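Side-chain contacts in unsaturated glucuronyl hydrolase (Streptococcus agalactiae, PDB 2ZZR), which hydrolyses unsaturated hyaluronan, chondroitin and heparin disaccharides, releasing the 4-deoxy-4,5-didehydro uronic acid from their non-reducing end: residues N178-L181 / L182-A185; K193-Q196 / V197-H201; R21-T24 / K25-E29; R340-I343 / E344-N348; K319-P322 / E323-D327. All blocks are in the same frame, centred on the assembly; numbering follows the deposited sequence.

Interaction 1: N178-L181 / L182-A185; sequences NIQL and LFFA
I179 and F183 lie one helical turn apart with their side chains running alongside each other in the same direction, and I179 CD1 rests 4.1 Å from F183 CE1. CG1 of I179 sits between its backbone N and carbonyl carbon (chi1 65°), and the extended second torsion carries CD1 out beside the ring. Q180 also slants across F183: the end of its side chain lies near the ring, the amide and ring planes 41° apart. A bend in the middle of the Q180 chain (chi2 -44°) brings this end back towards the ring although its CB sets off away from 182-185.

The polar contacts across the turn are those of the backbone. F183 N donates to I179 O at 3.1 Å, while L182 N makes a weak, strongly bent bond to the same oxygen. The i to i+4 pattern continues with F184 N to Q180 O and A185 N to L181 O, both at 3.0 Å. N178, close to the nucleophile D114, hydrogen-bonds to F117 N and D174 O.

Leucine and phenylalanine suit this buried helix because its sides are wrapped by other helices of the alpha barrel. L181 and F184 pack on helices 115-130 and 133-147, F183 on helix 245-262, and A185, small enough to admit a bulky neighbour, meets Y194 of helix 192-209.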
loop_
_atom_site.group_PDB
_atom_site.type_symbol
_atom_site.label_atom_id
_atom_site.label_comp_id
_atom_site.label_asym_id
_atom_site.label_seq_id
_atom_site.Cartn_x
_atom_site.Cartn_y
_atom_site.Cartn_z
ATOM N N ASN A 178 7.216 -2.804 1.791
ATOM C CA ASN A 178 7.702 -3.889 2.641
ATOM C C ASN A 178 9.025 -3.601 3.351
ATOM O O ASN A 178 9.352 -4.241 4.350
ATOM C CB ASN A 178 7.752 -5.188 1.833
ATOM C CG ASN A 178 6.364 -5.719 1.533
ATOM O OD1 ASN A 178 5.776 -6.427 2.344
ATOM N ND2 ASN A 178 5.821 -5.356 0.374
ATOM N N ILE A 179 9.770 -2.612 2.863
ATOM C CA ILE A 179 11.020 -2.222 3.529
ATOM C C ILE A 179 10.763 -1.389 4.799
ATOM O O ILE A 179 11.672 -1.155 5.590
ATOM C CB ILE A 179 12.017 -1.488 2.581
ATOM C CG1 ILE A 179 11.464 -0.139 2.106
ATOM C CG2 ILE A 179 12.392 -2.392 1.398
ATOM C CD1 ILE A 179 12.473 0.730 1.317
ATOM N N GLN A 180 9.526 -0.953 4.999
ATOM C CA GLN A 180 9.195 -0.201 6.214
ATOM C C GLN A 180 9.423 -1.086 7.440
ATOM O O GLN A 180 9.902 -0.620 8.485
ATOM C CB GLN A 180 7.765 0.351 6.158
ATOM C CG GLN A 180 7.457 1.189 4.893
ATOM C CD GLN A 180 8.562 2.178 4.507
ATOM O OE1 GLN A 180 8.991 2.229 3.350
ATOM N NE2 GLN A 180 9.011 2.971 5.464
ATOM N N LEU A 181 9.123 -2.372 7.274
ATOM C CA LEU A 181 9.401 -3.400 8.278
ATOM C C LEU A 181 10.871 -3.390 8.685
ATOM O O LEU A 181 11.201 -3.544 9.866
ATOM C CB LEU A 181 9.006 -4.779 7.718
ATOM C CG LEU A 181 9.379 -6.053 8.484
ATOM C CD1 LEU A 181 8.733 -6.046 9.869
ATOM C CD2 LEU A 181 8.946 -7.270 7.685
ATOM N N LEU A 182 11.752 -3.195 7.704
ATOM C CA LEU A 182 13.191 -3.167 7.961
ATOM C C LEU A 182 13.635 -1.905 8.698
ATOM O O LEU A 182 14.497 -1.977 9.576
ATOM C CB LEU A 182 13.985 -3.357 6.669
ATOM C CG LEU A 182 13.665 -4.649 5.918
ATOM C CD1 LEU A 182 14.524 -4.741 4.671
ATOM C CD2 LEU A 182 13.863 -5.884 6.808
ATOM N N PHE A 183 13.046 -0.757 8.356
ATOM C CA PHE A 183 13.317 0.478 9.097
ATOM C C PHE A 183 12.873 0.344 10.557
ATOM O O PHE A 183 13.549 0.852 11.454
ATOM C CB PHE A 183 12.646 1.694 8.453
ATOM C CG PHE A 183 13.325 2.181 7.185
ATOM C CD1 PHE A 183 12.601 2.303 6.003
ATOM C CD2 PHE A 183 14.676 2.541 7.184
ATOM C CE1 PHE A 183 13.208 2.768 4.831
ATOM C CE2 PHE A 183 15.295 3.004 6.017
ATOM C CZ PHE A 183 14.557 3.118 4.837
ATOM N N PHE A 184 11.749 -0.337 10.785
ATOM C CA PHE A 184 11.270 -0.603 12.147
ATOM C C PHE A 184 12.262 -1.489 12.906
ATOM O O PHE A 184 12.633 -1.186 14.048
ATOM C CB PHE A 184 9.877 -1.247 12.135
ATOM C CG PHE A 184 9.391 -1.660 13.503
ATOM C CD1 PHE A 184 8.776 -0.733 14.340
ATOM C CD2 PHE A 184 9.566 -2.964 13.957
ATOM C CE1 PHE A 184 8.335 -1.103 15.616
ATOM C CE2 PHE A 184 9.128 -3.344 15.231
ATOM C CZ PHE A 184 8.503 -2.414 16.054
ATOM N N ALA A 185 12.693 -2.578 12.271
ATOM C CA ALA A 185 13.663 -3.486 12.891
ATOM C C ALA A 185 14.958 -2.761 13.244
ATOM O O ALA A 185 15.539 -3.010 14.304
ATOM C CB ALA A 185 13.936 -4.684 11.994
#

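Interaction 2: K193-Q196 / V197-H201; sequences KYRQ and VAVNH
R195 extends outward from the helix and V199, one turn later, sets a methyl against one face of its head group. With CG opposite the backbone N (chi1 -175°) and the chain extended as far as NE, the arginine runs away from its own backbone before chi4 of -82° turns the guanidinium. V199 CG2 then lies over one face of that group, towards its rim, 3.8 Å from R195 NH1. The valine holds this methyl beside its own backbone N, which also places CG2 3.2 Å from R195 O. The flat cation suits a half-exposed site: a methyl can pack on its face while its edge still bonds, NH2 donating to K261 O.

N200, its CG beside the backbone N (chi1 -73°), lies against the carbonyl of Q196, with CG 3.2 Å from Q196 O; its amide nitrogen bonds to Y150. Four regular i to i+4 backbone bonds run beneath these side chains, from V197 N to K193 O at 3.1 Å through to N200 N and Q196 O at 2.9 Å.

K193 and Q196 face solvent, as long polar chains can. The inner side of helix 192-209 carries Y194, V197 and A198, which pack on helix 180-189; Y194 and V197 also touch helix 133-147, and H201 leans on strand 156-157.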
loop_
_atom_site.group_PDB
_atom_site.type_symbol
_atom_site.label_atom_id
_atom_site.label_comp_id
_atom_site.label_asym_id
_atom_site.label_seq_id
_atom_site.Cartn_x
_atom_site.Cartn_y
_atom_site.Cartn_z
ATOM N N LYS A 193 22.323 -3.230 9.643
ATOM C CA LYS A 193 22.111 -4.064 8.448
ATOM C C LYS A 193 20.688 -3.929 7.912
ATOM O O LYS A 193 20.482 -3.887 6.703
ATOM C CB LYS A 193 22.449 -5.532 8.725
ATOM C CG LYS A 193 23.940 -5.792 8.927
ATOM C CD LYS A 193 24.187 -7.220 9.383
ATOM C CE LYS A 193 25.655 -7.439 9.743
ATOM N NZ LYS A 193 25.849 -8.753 10.427
ATOM N N TYR A 194 19.720 -3.843 8.822
ATOM C CA TYR A 194 18.319 -3.644 8.447
ATOM C C TYR A 194 18.153 -2.366 7.629
ATOM O O TYR A 194 17.482 -2.361 6.590
ATOM C CB TYR A 194 17.428 -3.548 9.684
ATOM C CG TYR A 194 17.272 -4.812 10.500
ATOM C CD1 TYR A 194 17.630 -4.830 11.846
ATOM C CD2 TYR A 194 16.732 -5.975 9.943
ATOM C CE1 TYR A 194 17.476 -5.981 12.620
ATOM C CE2 TYR A 194 16.573 -7.137 10.711
ATOM C CZ TYR A 194 16.946 -7.124 12.050
ATOM O OH TYR A 194 16.791 -8.249 12.832
ATOM N N ARG A 195 18.752 -1.281 8.121
ATOM C CA ARG A 195 18.647 0.023 7.478
ATOM C C ARG A 195 19.375 0.034 6.135
ATOM O O ARG A 195 18.860 0.563 5.154
ATOM C CB ARG A 195 19.184 1.134 8.392
ATOM C CG ARG A 195 18.973 2.530 7.812
ATOM C CD ARG A 195 19.410 3.664 8.735
ATOM N NE ARG A 195 18.834 4.922 8.252
ATOM C CZ ARG A 195 19.352 5.666 7.276
ATOM N NH1 ARG A 195 20.485 5.302 6.680
ATOM N NH2 ARG A 195 18.738 6.783 6.898
ATOM N N GLN A 196 20.569 -0.559 6.099
ATOM C CA GLN A 196 21.361 -0.639 4.870
ATOM C C GLN A 196 20.604 -1.326 3.739
ATOM O O GLN A 196 20.588 -0.830 2.619
ATOM C CB GLN A 196 22.701 -1.334 5.127
ATOM C CG GLN A 196 23.661 -0.484 5.945
ATOM C CD GLN A 196 24.853 -1.254 6.503
ATOM O OE1 GLN A 196 24.839 -2.489 6.606
ATOM N NE2 GLN A 196 25.890 -0.517 6.886
ATOM N N VAL A 197 19.971 -2.455 4.043
ATOM C CA VAL A 197 19.162 -3.179 3.057
ATOM C C VAL A 197 17.978 -2.330 2.581
ATOM O O VAL A 197 17.721 -2.235 1.374
ATOM C CB VAL A 197 18.688 -4.540 3.611
ATOM C CG1 VAL A 197 17.577 -5.137 2.748
ATOM C CG2 VAL A 197 19.855 -5.502 3.705
ATOM N N ALA A 198 17.272 -1.702 3.523
ATOM C CA ALA A 198 16.135 -0.842 3.180
ATOM C C ALA A 198 16.551 0.311 2.264
ATOM O O ALA A 198 15.913 0.581 1.238
ATOM C CB ALA A 198 15.456 -0.320 4.448
ATOM N N VAL A 199 17.634 0.985 2.632
ATOM C CA VAL A 199 18.121 2.124 1.861
ATOM C C VAL A 199 18.580 1.697 0.463
ATOM O O VAL A 199 18.188 2.317 -0.534
ATOM C CB VAL A 199 19.244 2.862 2.623
ATOM C CG1 VAL A 199 19.918 3.897 1.730
ATOM C CG2 VAL A 199 18.669 3.512 3.870
ATOM N N ASN A 200 19.392 0.639 0.399
ATOM C CA ASN A 200 19.881 0.115 -0.882
ATOM C C ASN A 200 18.729 -0.279 -1.778
ATOM O O ASN A 200 18.717 0.056 -2.968
ATOM C CB ASN A 200 20.805 -1.088 -0.684
ATOM C CG ASN A 200 22.162 -0.702 -0.132
ATOM O OD1 ASN A 200 22.480 0.481 -0.008
ATOM N ND2 ASN A 200 22.972 -1.703 0.207
ATOM N N HIS A 201 17.763 -0.988 -1.197
ATOM C CA HIS A 201 16.574 -1.395 -1.944
ATOM C C HIS A 201 15.799 -0.192 -2.443
ATOM O O HIS A 201 15.318 -0.188 -3.575
ATOM C CB HIS A 201 15.644 -2.295 -1.132
ATOM C CG HIS A 201 14.436 -2.715 -1.904
ATOM N ND1 HIS A 201 14.399 -3.878 -2.642
ATOM C CD2 HIS A 201 13.251 -2.094 -2.116
ATOM C CE1 HIS A 201 13.231 -3.973 -3.250
ATOM N NE2 HIS A 201 12.516 -2.901 -2.951
#

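Interaction 3: R21-T24 / K25-E29; sequences RLLT and KIEVE
T24 and E27 form a capping box at the start of helix 25-46, each residue supplying a side-chain acceptor for the other's backbone N-H. T24 holds the N-cap position, where threonine is well suited: its short hydroxyl can reach forward to one of the first-turn amides, which lack the usual i-4 carbonyl partner. T24 OG1 stands between its own backbone N and carbonyl carbon (chi1 68°) and accepts from E27 N at 3.3 Å. In return the glutamate, its chain extended beyond CG, lays its carboxylate back across the cap, and T24 N donates to E27 OE1 at 2.9 Å. This bond is nearly straight, at 170°, and uses the anti lone pair of the oxygen. Glutamate fits the third helical position because its chain is long enough to span the turn, and its negative charge would be favoured by the positive end of the helix dipole. The first i to i+4 bond of the helix, V28 N to T24 O at 3.1 Å, closes the same turn.

Beside the box, L23 crosses E27 at about a right angle, with L23 CD2 3.8 Å from E27 OE1. L23 also packs on F389, and V28 on L386 and Y390, all of helix 376-390, so L23 and V28 face the protein, while T24, K25 and I26 lie on the surface. The other carboxylate oxygen, E27 OE2, forms a salt bridge with R340 of helix 328-346. A hydrophobic staple flanks the cap, where L23 CB meets V28 CG2 at 3.9 Å.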
loop_
_atom_site.group_PDB
_atom_site.type_symbol
_atom_site.label_atom_id
_atom_site.label_comp_id
_atom_site.label_asym_id
_atom_site.label_seq_id
_atom_site.Cartn_x
_atom_site.Cartn_y
_atom_site.Cartn_z
ATOM N N ARG A 21 -14.758 20.914 -2.106
ATOM C CA ARG A 21 -15.047 21.080 -0.685
ATOM C C ARG A 21 -14.177 20.124 0.113
ATOM O O ARG A 21 -14.134 18.927 -0.180
ATOM C CB ARG A 21 -16.516 20.763 -0.385
ATOM C CG ARG A 21 -17.537 21.709 -0.998
ATOM C CD ARG A 21 -18.881 21.003 -1.152
ATOM N NE ARG A 21 -18.792 19.954 -2.170
ATOM C CZ ARG A 21 -19.385 18.764 -2.097
ATOM N NH1 ARG A 21 -19.221 17.897 -3.084
ATOM N NH2 ARG A 21 -20.130 18.435 -1.046
ATOM N N LEU A 22 -13.496 20.644 1.130
ATOM C CA LEU A 22 -12.758 19.788 2.057
ATOM C C LEU A 22 -13.717 18.903 2.847
ATOM O O LEU A 22 -14.821 19.326 3.201
ATOM C CB LEU A 22 -11.895 20.625 3.014
ATOM C CG LEU A 22 -10.789 21.491 2.399
ATOM C CD1 LEU A 22 -10.165 22.382 3.466
ATOM C CD2 LEU A 22 -9.721 20.645 1.713
ATOM N N LEU A 23 -13.293 17.671 3.113
ATOM C CA LEU A 23 -14.072 16.728 3.906
ATOM C C LEU A 23 -14.209 17.191 5.348
ATOM O O LEU A 23 -13.227 17.581 5.981
ATOM C CB LEU A 23 -13.440 15.335 3.865
ATOM C CG LEU A 23 -13.689 14.500 2.606
ATOM C CD1 LEU A 23 -12.714 13.334 2.573
ATOM C CD2 LEU A 23 -15.147 14.007 2.540
ATOM N N THR A 24 -15.436 17.148 5.860
ATOM C CA THR A 24 -15.698 17.564 7.230
ATOM C C THR A 24 -15.572 16.398 8.194
ATOM O O THR A 24 -15.589 15.230 7.790
ATOM C CB THR A 24 -17.098 18.193 7.384
ATOM O OG1 THR A 24 -18.095 17.182 7.196
ATOM C CG2 THR A 24 -17.302 19.325 6.381
ATOM N N LYS A 25 -15.458 16.719 9.477
ATOM C CA LYS A 25 -15.363 15.707 10.509
ATOM C C LYS A 25 -16.555 14.746 10.481
ATOM O O LYS A 25 -16.371 13.532 10.570
ATOM C CB LYS A 25 -15.205 16.351 11.889
ATOM C CG LYS A 25 -14.969 15.348 12.997
ATOM C CD LYS A 25 -14.814 16.015 14.344
ATOM C CE LYS A 25 -14.715 14.973 15.440
ATOM N NZ LYS A 25 -14.806 15.577 16.798
ATOM N N ILE A 26 -17.768 15.282 10.342
ATOM C CA ILE A 26 -18.958 14.428 10.297
ATOM C C ILE A 26 -18.976 13.515 9.072
ATOM O O ILE A 26 -19.380 12.361 9.176
ATOM C CB ILE A 26 -20.299 15.226 10.452
ATOM C CG1 ILE A 26 -21.477 14.270 10.673
ATOM C CG2 ILE A 26 -20.561 16.125 9.258
ATOM C CD1 ILE A 26 -21.381 13.458 11.952
ATOM N N GLU A 27 -18.513 14.020 7.930
ATOM C CA GLU A 27 -18.460 13.215 6.703
ATOM C C GLU A 27 -17.514 12.023 6.864
ATOM O O GLU A 27 -17.873 10.884 6.540
ATOM C CB GLU A 27 -18.062 14.063 5.496
ATOM C CG GLU A 27 -19.180 14.979 4.982
ATOM C CD GLU A 27 -18.713 15.928 3.896
ATOM O OE1 GLU A 27 -17.599 16.481 4.013
ATOM O OE2 GLU A 27 -19.465 16.127 2.919
ATOM N N VAL A 28 -16.318 12.286 7.384
ATOM C CA VAL A 28 -15.335 11.227 7.624
ATOM C C VAL A 28 -15.800 10.273 8.732
ATOM O O VAL A 28 -15.673 9.048 8.610
ATOM C CB VAL A 28 -13.921 11.816 7.902
ATOM C CG1 VAL A 28 -12.929 10.722 8.289
ATOM C CG2 VAL A 28 -13.429 12.575 6.672
ATOM N N GLU A 29 -16.367 10.840 9.795
ATOM C CA GLU A 29 -16.900 10.069 10.917
ATOM C C GLU A 29 -17.960 9.065 10.460
ATOM O O GLU A 29 -17.941 7.903 10.864
ATOM C CB GLU A 29 -17.529 11.029 11.913
ATOM C CG GLU A 29 -17.504 10.597 13.340
ATOM C CD GLU A 29 -17.864 11.755 14.247
ATOM O OE1 GLU A 29 -19.018 12.227 14.166
ATOM O OE2 GLU A 29 -16.994 12.201 15.018
#

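Interaction 4: R340-I343 / E344-N348; sequences RSLI and EQYSN
R340 and E344 lie side by side along the helix and point the same way, the carboxylate drawn up along the arginine chain. The arginine is extended through chi2, then bends at chi3 (-68°), which brings its head round to the glutamate. R340 NH1 donates to E344 OE2 at 2.9 Å in a salt bridge. The acceptor lies in the guanidinium plane, but the carboxylate is met from above its own plane; the two planes are 61° apart. The aliphatic part joins in as well: R340 CG comes within 3.5 Å of E344 CD. The pairing is one of several for the arginine, whose NH1 also bridges to E27 and whose NH2 bonds R21 O. Such a long, many-handed cation can thus tie the helix to the chain's early residues.

This is the last turn of helix 328-346, where regular i to i+4 bonding, as in E344 N to R340 O at 2.8 Å, widens into a pi-type turn. L342 O accepts from Y346 N at 3.0 Å and weakly from S347 N. Y346 keeps its ring edge against this backbone, with CD2 3.5 Å from S341 O, and sends its hydroxyl to D285; S341 OG bonds D285 O.

S347 turns its CB back towards the helix and holds OG between its backbone N and carbonyl carbon (chi1 63°). A short-chained hydroxyl suits that spot, where K34 NZ bonds the OG. S347 OG also approaches I343 O at 2.5 Å, too short for the distance to be trusted.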
loop_
_atom_site.group_PDB
_atom_site.type_symbol
_atom_site.label_atom_id
_atom_site.label_comp_id
_atom_site.label_asym_id
_atom_site.label_seq_id
_atom_site.Cartn_x
_atom_site.Cartn_y
_atom_site.Cartn_z
ATOM N N ARG A 340 -13.205 11.861 -0.957
ATOM C CA ARG A 340 -14.641 12.162 -1.031
ATOM C C ARG A 340 -15.337 11.234 -2.026
ATOM O O ARG A 340 -16.372 10.648 -1.709
ATOM C CB ARG A 340 -14.904 13.620 -1.414
ATOM C CG ARG A 340 -16.401 13.937 -1.525
ATOM C CD ARG A 340 -16.685 15.384 -1.892
ATOM N NE ARG A 340 -16.319 16.323 -0.830
ATOM C CZ ARG A 340 -16.993 16.488 0.309
ATOM N NH1 ARG A 340 -18.080 15.770 0.566
ATOM N NH2 ARG A 340 -16.573 17.374 1.202
ATOM N N SER A 341 -14.758 11.100 -3.220
ATOM C CA SER A 341 -15.311 10.209 -4.238
ATOM C C SER A 341 -15.370 8.757 -3.766
ATOM O O SER A 341 -16.368 8.070 -3.993
ATOM C CB SER A 341 -14.531 10.310 -5.544
ATOM O OG SER A 341 -14.858 11.507 -6.222
ATOM N N LEU A 342 -14.315 8.291 -3.094
ATOM C CA LEU A 342 -14.332 6.935 -2.553
ATOM C C LEU A 342 -15.493 6.751 -1.571
ATOM O O LEU A 342 -16.257 5.788 -1.675
ATOM C CB LEU A 342 -12.991 6.574 -1.904
ATOM C CG LEU A 342 -11.781 6.442 -2.835
ATOM C CD1 LEU A 342 -10.548 6.085 -2.028
ATOM C CD2 LEU A 342 -12.009 5.404 -3.945
ATOM N N ILE A 343 -15.632 7.693 -0.639
ATOM C CA ILE A 343 -16.680 7.639 0.375
ATOM C C ILE A 343 -18.068 7.660 -0.268
ATOM O O ILE A 343 -18.929 6.837 0.069
ATOM C CB ILE A 343 -16.564 8.827 1.376
ATOM C CG1 ILE A 343 -15.313 8.682 2.247
ATOM C CG2 ILE A 343 -17.812 8.917 2.264
ATOM C CD1 ILE A 343 -14.912 9.974 2.958
ATOM N N GLU A 344 -18.268 8.589 -1.197
ATOM C CA GLU A 344 -19.608 8.895 -1.705
ATOM C C GLU A 344 -20.064 7.991 -2.846
ATOM O O GLU A 344 -21.270 7.823 -3.064
ATOM C CB GLU A 344 -19.692 10.359 -2.145
ATOM C CG GLU A 344 -19.570 11.360 -1.002
ATOM C CD GLU A 344 -19.696 12.807 -1.453
ATOM O OE1 GLU A 344 -19.771 13.066 -2.673
ATOM O OE2 GLU A 344 -19.713 13.694 -0.571
ATOM N N GLN A 345 -19.115 7.413 -3.576
ATOM C CA GLN A 345 -19.461 6.678 -4.794
ATOM C C GLN A 345 -18.999 5.225 -4.816
ATOM O O GLN A 345 -19.539 4.417 -5.583
ATOM C CB GLN A 345 -18.943 7.409 -6.042
ATOM C CG GLN A 345 -19.539 8.805 -6.280
ATOM C CD GLN A 345 -21.058 8.804 -6.422
ATOM O OE1 GLN A 345 -21.744 9.643 -5.832
ATOM N NE2 GLN A 345 -21.590 7.866 -7.208
ATOM N N TYR A 346 -18.011 4.892 -3.987
ATOM C CA TYR A 346 -17.371 3.577 -4.071
ATOM C C TYR A 346 -17.416 2.731 -2.801
ATOM O O TYR A 346 -17.145 1.526 -2.844
ATOM C CB TYR A 346 -15.935 3.722 -4.596
ATOM C CG TYR A 346 -15.886 4.213 -6.023
ATOM C CD1 TYR A 346 -15.953 3.312 -7.087
ATOM C CD2 TYR A 346 -15.793 5.575 -6.316
ATOM C CE1 TYR A 346 -15.924 3.754 -8.405
ATOM C CE2 TYR A 346 -15.762 6.029 -7.640
ATOM C CZ TYR A 346 -15.830 5.106 -8.676
ATOM O OH TYR A 346 -15.798 5.524 -9.987
ATOM N N SER A 347 -17.766 3.349 -1.675
ATOM C CA SER A 347 -17.838 2.626 -0.409
ATOM C C SER A 347 -19.084 1.743 -0.345
ATOM O O SER A 347 -20.118 2.062 -0.949
ATOM C CB SER A 347 -17.795 3.585 0.783
ATOM O OG SER A 347 -18.916 4.445 0.780
ATOM N N ASN A 348 -18.965 0.639 0.385
ATOM C CA ASN A 348 -20.038 -0.345 0.522
ATOM C C ASN A 348 -21.249 0.176 1.288
ATOM O O ASN A 348 -21.122 0.690 2.402
ATOM C CB ASN A 348 -19.513 -1.601 1.216
ATOM C CG ASN A 348 -20.606 -2.626 1.484
ATOM O OD1 ASN A 348 -21.325 -3.028 0.576
ATOM N ND2 ASN A 348 -20.728 -3.048 2.734
#

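Interaction 5: K319-P322 / E323-D327; sequences KYLP and EVDPD
L321 carries CG opposite its backbone N (chi1 -162°), and D325 does the same (chi1 -173°), which brings the two side chains together inside a bend of the chain. The leucine slants across the aspartate: L321 CD2 lies 3.9 Å from D325 CG, and L321 CD1 is 3.7 Å from D325 OD1. The bend is a type I beta turn from P322 to D325, closed by D325 N donating to P322 O at 3.0 Å. The proline ring restrains the chain as it enters the turn. P322 CB touches V324 CG2 at 4.0 Å, a small apolar contact at the surface.

D325 leads on from the turn towards helix 328-346. Its OD2 accepts from D327 N at 2.9 Å in a capping bond, met nearly along the C-O axis of the carboxylate. This is an Asx turn, which the short aspartate chain suits because the amide is just two residues on.

The buried carboxylate is therefore held at both oxygens, since D325 OD1 forms a salt bridge with K272 of helix 265-280. Beside it L321 packs on I268 of the same helix. The lysine and the backbone N-H would favour the ionised form of D325, despite its burial beside the leucine methyls.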
loop_
_atom_site.group_PDB
_atom_site.type_symbol
_atom_site.label_atom_id
_atom_site.label_comp_id
_atom_site.label_asym_id
_atom_site.label_seq_id
_atom_site.Cartn_x
_atom_site.Cartn_y
_atom_site.Cartn_z
ATOM N N LYS A 319 2.859 15.902 5.303
ATOM C CA LYS A 319 3.412 16.161 6.640
ATOM C C LYS A 319 4.770 16.859 6.547
ATOM O O LYS A 319 5.164 17.584 7.466
ATOM C CB LYS A 319 3.580 14.863 7.434
ATOM C CG LYS A 319 2.288 14.153 7.745
ATOM C CD LYS A 319 2.554 12.808 8.372
ATOM C CE LYS A 319 1.254 12.063 8.651
ATOM N NZ LYS A 319 1.547 10.720 9.242
ATOM N N TYR A 320 5.464 16.658 5.426
ATOM C CA TYR A 320 6.855 17.082 5.265
ATOM C C TYR A 320 7.059 18.139 4.191
ATOM O O TYR A 320 8.015 18.918 4.258
ATOM C CB TYR A 320 7.740 15.872 4.949
ATOM C CG TYR A 320 7.607 14.782 5.975
ATOM C CD1 TYR A 320 6.822 13.653 5.725
ATOM C CD2 TYR A 320 8.234 14.895 7.215
ATOM C CE1 TYR A 320 6.680 12.656 6.684
ATOM C CE2 TYR A 320 8.093 13.904 8.178
ATOM C CZ TYR A 320 7.321 12.793 7.903
ATOM O OH TYR A 320 7.192 11.823 8.871
ATOM N N LEU A 321 6.183 18.144 3.191
ATOM C CA LEU A 321 6.351 19.031 2.035
ATOM C C LEU A 321 6.400 20.490 2.488
ATOM O O LEU A 321 5.534 20.925 3.259
ATOM C CB LEU A 321 5.204 18.826 1.042
ATOM C CG LEU A 321 5.419 19.337 -0.384
ATOM C CD1 LEU A 321 6.476 18.515 -1.110
ATOM C CD2 LEU A 321 4.103 19.275 -1.134
ATOM N N PRO A 322 7.427 21.244 2.048
ATOM C CA PRO A 322 7.477 22.667 2.407
ATOM C C PRO A 322 6.217 23.460 2.067
ATOM O O PRO A 322 5.607 23.271 1.001
ATOM C CB PRO A 322 8.667 23.193 1.590
ATOM C CG PRO A 322 9.562 22.008 1.468
ATOM C CD PRO A 322 8.606 20.851 1.250
ATOM N N GLU A 323 5.849 24.365 2.972
ATOM C CA GLU A 323 4.718 25.265 2.765
ATOM C C GLU A 323 4.857 26.087 1.485
ATOM O O GLU A 323 3.856 26.475 0.889
ATOM C CB GLU A 323 4.559 26.209 3.966
ATOM C CG GLU A 323 3.900 25.549 5.179
ATOM C CD GLU A 323 2.449 25.179 4.926
ATOM O OE1 GLU A 323 2.127 23.972 4.948
ATOM O OE2 GLU A 323 1.629 26.091 4.698
ATOM N N VAL A 324 6.099 26.348 1.077
ATOM C CA VAL A 324 6.373 27.151 -0.123
ATOM C C VAL A 324 6.249 26.353 -1.424
ATOM O O VAL A 324 6.332 26.929 -2.512
ATOM C CB VAL A 324 7.768 27.838 -0.079
ATOM C CG1 VAL A 324 7.857 28.799 1.110
ATOM C CG2 VAL A 324 8.909 26.821 -0.049
ATOM N N ASP A 325 6.069 25.038 -1.321
ATOM C CA ASP A 325 5.872 24.240 -2.536
ATOM C C ASP A 325 4.561 24.688 -3.187
ATOM O O ASP A 325 3.507 24.623 -2.554
ATOM C CB ASP A 325 5.867 22.737 -2.233
ATOM C CG ASP A 325 5.834 21.886 -3.504
ATOM O OD1 ASP A 325 6.773 21.101 -3.728
ATOM O OD2 ASP A 325 4.866 22.013 -4.272
ATOM N N PRO A 326 4.623 25.160 -4.455
ATOM C CA PRO A 326 3.448 25.778 -5.074
ATOM C C PRO A 326 2.291 24.801 -5.298
ATOM O O PRO A 326 1.165 25.231 -5.550
ATOM C CB PRO A 326 3.986 26.304 -6.414
ATOM C CG PRO A 326 5.159 25.456 -6.715
ATOM C CD PRO A 326 5.777 25.135 -5.371
ATOM N N ASP A 327 2.571 23.509 -5.180
ATOM C CA ASP A 327 1.547 22.486 -5.376
ATOM C C ASP A 327 1.028 21.863 -4.087
ATOM O O ASP A 327 0.138 21.013 -4.133
ATOM C CB ASP A 327 2.066 21.392 -6.308
ATOM C CG ASP A 327 2.155 21.848 -7.757
ATOM O OD1 ASP A 327 1.438 22.793 -8.149
ATOM O OD2 ASP A 327 2.957 21.256 -8.495
#

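Interaction 1 is the buried one, packed among barrel helices beside the catalytic aspartates; interactions 2, 4 and 5 are partly buried and interaction 3 lies on the surface. Interactions 1 and 2 occupy consecutive helices, 180-189 and 192-209, which touch directly, as where F183 meets A198, but interaction 1 is apolar, whereas in interaction 2 a valine methyl packs on a guanidinium face. Interactions 3 and 4 also meet, with centres about 12 Å apart, but through charge: the capping glutamate of one binds the arginine of the other. Interaction 5 precedes helix 328-346, whose far end holds interaction 4, so turn and capping bonds mark its approach and a salt bridge and widened turn its exit.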